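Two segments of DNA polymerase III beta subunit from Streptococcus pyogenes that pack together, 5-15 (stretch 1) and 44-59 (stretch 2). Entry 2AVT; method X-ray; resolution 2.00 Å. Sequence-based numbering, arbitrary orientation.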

# COMPACT_ATOMS: atom_id res chain seq x y z
N SER A 5 24.32 -23.14 -7.47
CA SER A 5 24.59 -22.01 -6.60
C SER A 5 24.24 -20.79 -7.42
O SER A 5 24.52 -20.74 -8.62
CB SER A 5 26.07 -21.97 -6.21
OG SER A 5 26.42 -23.10 -5.43
N ILE A 6 23.65 -19.80 -6.79
CA ILE A 6 23.25 -18.62 -7.54
C ILE A 6 23.36 -17.38 -6.70
O ILE A 6 23.35 -17.45 -5.47
CB ILE A 6 21.78 -18.78 -8.03
CG1 ILE A 6 21.42 -17.68 -9.03
CG2 ILE A 6 20.82 -18.71 -6.85
CD1 ILE A 6 20.09 -17.93 -9.72
N ASN A 7 23.48 -16.24 -7.38
CA ASN A 7 23.55 -14.95 -6.72
C ASN A 7 22.13 -14.66 -6.21
O ASN A 7 21.17 -14.78 -6.97
CB ASN A 7 23.99 -13.89 -7.74
CG ASN A 7 23.91 -12.48 -7.19
OD1 ASN A 7 22.83 -11.93 -7.04
ND2 ASN A 7 25.07 -11.89 -6.89
N ARG A 8 22.01 -14.28 -4.94
CA ARG A 8 20.71 -14.01 -4.31
C ARG A 8 19.89 -12.92 -5.01
O ARG A 8 18.70 -13.10 -5.31
CB ARG A 8 20.92 -13.64 -2.83
CG ARG A 8 19.64 -13.54 -1.99
CD ARG A 8 19.96 -12.98 -0.58
NE ARG A 8 20.65 -11.70 -0.70
CZ ARG A 8 21.29 -11.07 0.28
NH1 ARG A 8 21.33 -11.59 1.50
NH2 ARG A 8 21.91 -9.92 0.03
N THR A 9 20.51 -11.78 -5.26
CA THR A 9 19.82 -10.68 -5.92
C THR A 9 19.31 -11.09 -7.31
O THR A 9 18.19 -10.76 -7.67
CB THR A 9 20.74 -9.44 -6.03
OG1 THR A 9 20.80 -8.80 -4.75
CG2 THR A 9 20.21 -8.46 -7.05
N LEU A 10 20.13 -11.81 -8.07
CA LEU A 10 19.72 -12.25 -9.40
C LEU A 10 18.50 -13.19 -9.30
O LEU A 10 17.52 -13.03 -10.03
CB LEU A 10 20.87 -13.01 -10.08
CG LEU A 10 20.61 -13.67 -11.44
CD1 LEU A 10 20.71 -12.63 -12.55
CD2 LEU A 10 21.64 -14.76 -11.68
N PHE A 11 18.59 -14.16 -8.40
CA PHE A 11 17.53 -15.14 -8.19
C PHE A 11 16.21 -14.46 -7.84
O PHE A 11 15.18 -14.76 -8.44
CB PHE A 11 17.94 -16.10 -7.07
CG PHE A 11 17.20 -17.41 -7.07
CD1 PHE A 11 16.50 -17.83 -8.19
CD2 PHE A 11 17.24 -18.25 -5.96
CE1 PHE A 11 15.85 -19.06 -8.21
CE2 PHE A 11 16.60 -19.48 -5.98
CZ PHE A 11 15.91 -19.88 -7.11
N ILE A 12 16.25 -13.55 -6.88
CA ILE A 12 15.06 -12.83 -6.44
C ILE A 12 14.38 -12.07 -7.58
O ILE A 12 13.17 -12.16 -7.74
CB ILE A 12 15.40 -11.83 -5.30
CG1 ILE A 12 15.75 -12.61 -4.03
CG2 ILE A 12 14.21 -10.90 -5.04
CD1 ILE A 12 16.19 -11.73 -2.87
N HIS A 13 15.16 -11.35 -8.38
CA HIS A 13 14.58 -10.60 -9.50
C HIS A 13 13.82 -11.51 -10.46
O HIS A 13 12.70 -11.21 -10.83
CB HIS A 13 15.67 -9.83 -10.25
CG HIS A 13 16.18 -8.63 -9.51
ND1 HIS A 13 15.35 -7.66 -9.00
CD2 HIS A 13 17.44 -8.25 -9.19
CE1 HIS A 13 16.07 -6.73 -8.40
NE2 HIS A 13 17.35 -7.06 -8.51
N ALA A 14 14.43 -12.63 -10.83
CA ALA A 14 13.80 -13.58 -11.74
C ALA A 14 12.57 -14.25 -11.12
O ALA A 14 11.60 -14.54 -11.82
CB ALA A 14 14.81 -14.65 -12.18
N LEU A 15 12.62 -14.52 -9.82
CA LEU A 15 11.51 -15.14 -9.12
C LEU A 15 10.31 -14.22 -9.06
O LEU A 15 9.18 -14.64 -9.30
CB LEU A 15 11.92 -15.53 -7.69
CG LEU A 15 12.81 -16.77 -7.56
CD1 LEU A 15 13.42 -16.87 -6.14
CD2 LEU A 15 11.98 -18.00 -7.89
N THR A 44 15.40 -22.69 -15.29
CA THR A 44 14.15 -22.17 -15.82
C THR A 44 13.04 -22.19 -14.78
O THR A 44 12.75 -23.22 -14.16
CB THR A 44 13.71 -22.97 -17.06
OG1 THR A 44 14.68 -22.81 -18.09
CG2 THR A 44 12.36 -22.48 -17.56
N LEU A 45 12.42 -21.03 -14.59
CA LEU A 45 11.34 -20.85 -13.63
C LEU A 45 10.01 -20.72 -14.36
O LEU A 45 9.90 -19.94 -15.32
CB LEU A 45 11.59 -19.59 -12.80
CG LEU A 45 12.98 -19.50 -12.18
CD1 LEU A 45 13.13 -18.18 -11.42
CD2 LEU A 45 13.20 -20.67 -11.23
N THR A 46 9.01 -21.48 -13.92
CA THR A 46 7.69 -21.44 -14.55
C THR A 46 6.58 -21.18 -13.54
O THR A 46 6.55 -21.77 -12.45
CB THR A 46 7.36 -22.76 -15.29
OG1 THR A 46 8.34 -23.02 -16.29
CG2 THR A 46 5.98 -22.67 -15.94
N GLY A 47 5.67 -20.29 -13.91
CA GLY A 47 4.53 -19.95 -13.08
C GLY A 47 3.32 -19.77 -13.99
O GLY A 47 3.48 -19.38 -15.16
N SER A 48 2.13 -20.08 -13.48
CA SER A 48 0.90 -19.93 -14.26
C SER A 48 -0.32 -19.85 -13.35
O SER A 48 -0.31 -20.38 -12.23
CB SER A 48 0.72 -21.08 -15.26
OG SER A 48 0.59 -22.32 -14.60
N ASN A 49 -1.36 -19.18 -13.83
CA ASN A 49 -2.58 -18.98 -13.06
C ASN A 49 -3.83 -19.32 -13.86
O ASN A 49 -4.92 -18.86 -13.52
CB ASN A 49 -2.67 -17.52 -12.61
CG ASN A 49 -2.79 -16.54 -13.78
OD1 ASN A 49 -2.94 -16.95 -14.93
ND2 ASN A 49 -2.72 -15.26 -13.49
N GLY A 50 -3.68 -20.11 -14.92
CA GLY A 50 -4.82 -20.48 -15.73
C GLY A 50 -5.12 -19.51 -16.87
O GLY A 50 -5.79 -19.87 -17.83
N GLN A 51 -4.62 -18.28 -16.76
CA GLN A 51 -4.83 -17.27 -17.79
C GLN A 51 -3.50 -17.04 -18.52
O GLN A 51 -3.45 -17.06 -19.76
CB GLN A 51 -5.31 -15.96 -17.16
CG GLN A 51 -6.00 -14.99 -18.13
CD GLN A 51 -7.39 -15.45 -18.54
OE1 GLN A 51 -8.26 -15.65 -17.70
NE2 GLN A 51 -7.60 -15.61 -19.84
N ILE A 52 -2.43 -16.83 -17.75
CA ILE A 52 -1.10 -16.64 -18.32
C ILE A 52 -0.11 -17.63 -17.72
O ILE A 52 -0.37 -18.23 -16.66
CB ILE A 52 -0.53 -15.21 -18.08
CG1 ILE A 52 -0.39 -14.95 -16.58
CG2 ILE A 52 -1.44 -14.16 -18.70
CD1 ILE A 52 0.12 -13.55 -16.25
N SER A 53 1.01 -17.81 -18.41
CA SER A 53 2.09 -18.68 -17.97
C SER A 53 3.38 -17.95 -18.32
O SER A 53 3.51 -17.40 -19.43
CB SER A 53 2.07 -20.02 -18.70
OG SER A 53 0.92 -20.78 -18.37
N ILE A 54 4.31 -17.94 -17.38
CA ILE A 54 5.60 -17.31 -17.60
C ILE A 54 6.73 -18.31 -17.39
O ILE A 54 6.80 -18.95 -16.34
CB ILE A 54 5.83 -16.14 -16.62
CG1 ILE A 54 4.82 -15.02 -16.91
CG2 ILE A 54 7.25 -15.59 -16.77
CD1 ILE A 54 4.91 -13.88 -15.93
N GLU A 55 7.57 -18.47 -18.41
CA GLU A 55 8.74 -19.35 -18.34
C GLU A 55 9.93 -18.40 -18.43
O GLU A 55 10.20 -17.83 -19.49
CB GLU A 55 8.75 -20.36 -19.48
CG GLU A 55 7.88 -21.58 -19.21
CD GLU A 55 7.93 -22.62 -20.32
OE1 GLU A 55 9.00 -22.92 -20.85
OE2 GLU A 55 6.77 -23.18 -20.66
N ASN A 56 10.62 -18.24 -17.32
CA ASN A 56 11.75 -17.32 -17.24
C ASN A 56 13.03 -18.09 -16.93
O ASN A 56 13.14 -18.76 -15.89
CB ASN A 56 11.45 -16.25 -16.18
CG ASN A 56 12.52 -15.18 -16.10
OD1 ASN A 56 13.33 -15.00 -17.02
ND2 ASN A 56 12.52 -14.43 -15.01
N THR A 57 13.98 -17.99 -17.84
CA THR A 57 15.24 -18.69 -17.72
C THR A 57 16.41 -17.83 -17.32
O THR A 57 16.62 -16.74 -17.87
CB THR A 57 15.60 -19.39 -19.06
OG1 THR A 57 14.61 -20.38 -19.36
CG2 THR A 57 16.97 -20.05 -18.97
N ILE A 58 17.17 -18.31 -16.34
CA ILE A 58 18.38 -17.64 -15.88
C ILE A 58 19.48 -18.48 -16.53
O ILE A 58 19.67 -19.65 -16.18
CB ILE A 58 18.55 -17.72 -14.36
CG1 ILE A 58 17.36 -17.07 -13.65
CG2 ILE A 58 19.84 -17.00 -13.95
CD1 ILE A 58 17.32 -17.41 -12.18
N PRO A 59 20.19 -17.90 -17.50
CA PRO A 59 21.28 -18.54 -18.25
C PRO A 59 22.58 -18.72 -17.47
O PRO A 59 22.96 -17.87 -16.67
CB PRO A 59 21.47 -17.60 -19.43
CG PRO A 59 21.23 -16.26 -18.79
CD PRO A 59 19.98 -16.52 -17.97

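Stretch 1 begins as the end of a strand, residues 5-7, and turns into a helix at Arg8. Asn7 is the N-cap. Its OD1 accepts a hydrogen bond from Leu10 N at 2.9 Å, which satisfies an amide in the first turn that has no helical carbonyl to bind. Stretch 2 is a hairpin. Strands 44-48 and 52-59 are antiparallel and paired through the backbone: Leu45 N to Asn56 O and Asn56 N to Leu45 O are both 2.7 Å. Asn49 OD1 organises the turn by accepting from Gln51 N at 2.8 Å and from Ile52 N at 2.9 Å. Gly50 has phi/psi of 89/-21, where a CB would be jammed against the carbonyl O of Asn49.

The helix lies over the hairpin end that is remote from this turn. Its axis runs at 30° to strand 44-48 and at 164° to strand 52-59, so it is roughly aligned with both. The axes approach to 10.1 and 9.4 Å. That spacing leaves room for a layer of side chains.

Leu45, Asn56 and Ile58 point their CA-to-CB bonds toward the helix. Thr57, between the last two, points away, as strand alternation requires. Its OG1 lies 2.7 Å from Thr44 OG1 in a hydrogen bond within the hairpin.

Ile58 has the largest covered area, 82 Å². Its CD1 lies 3.7 Å from Ile6 CD1, 3.7 Å from Ala14 CB and 4.1 Å from Phe11 CD1. Its CG2 meets Leu10 CD2 at 3.7 Å. The branched side chain thus reaches both the strand and the helix of stretch 1.

Leu45 supplies the second apolar contact. Its CD1 is 3.7 Å from Leu15 CD2, 4.0 Å from Ala14 CB and 4.3 Å from Phe11 CE1. The Phe11 ring meets Leu45 CD1 and Ile58 CD1 obliquely. The CA-to-CB bond of Leu10 points sideways and that of Leu15 away, yet the ends of both side chains come nearer to the hairpin.

Ala14 is buried and points toward the hairpin. Its CA is 7.0 Å from Asn56 CA. The small methyl suits this close approach, with Asn56 ND2 only 3.6 Å from Ala14 CB.

One polar link crosses the contact. Asn56 ND2 donates a weak hydrogen bond to Ala14 O, at 3.3 Å with an N-H...O angle of 141°. The amide thereby gives buried Asn56 a polar partner on the helix backbone. Otherwise the contact is mainly apolar packing. It buries 316 Å², both sides summed.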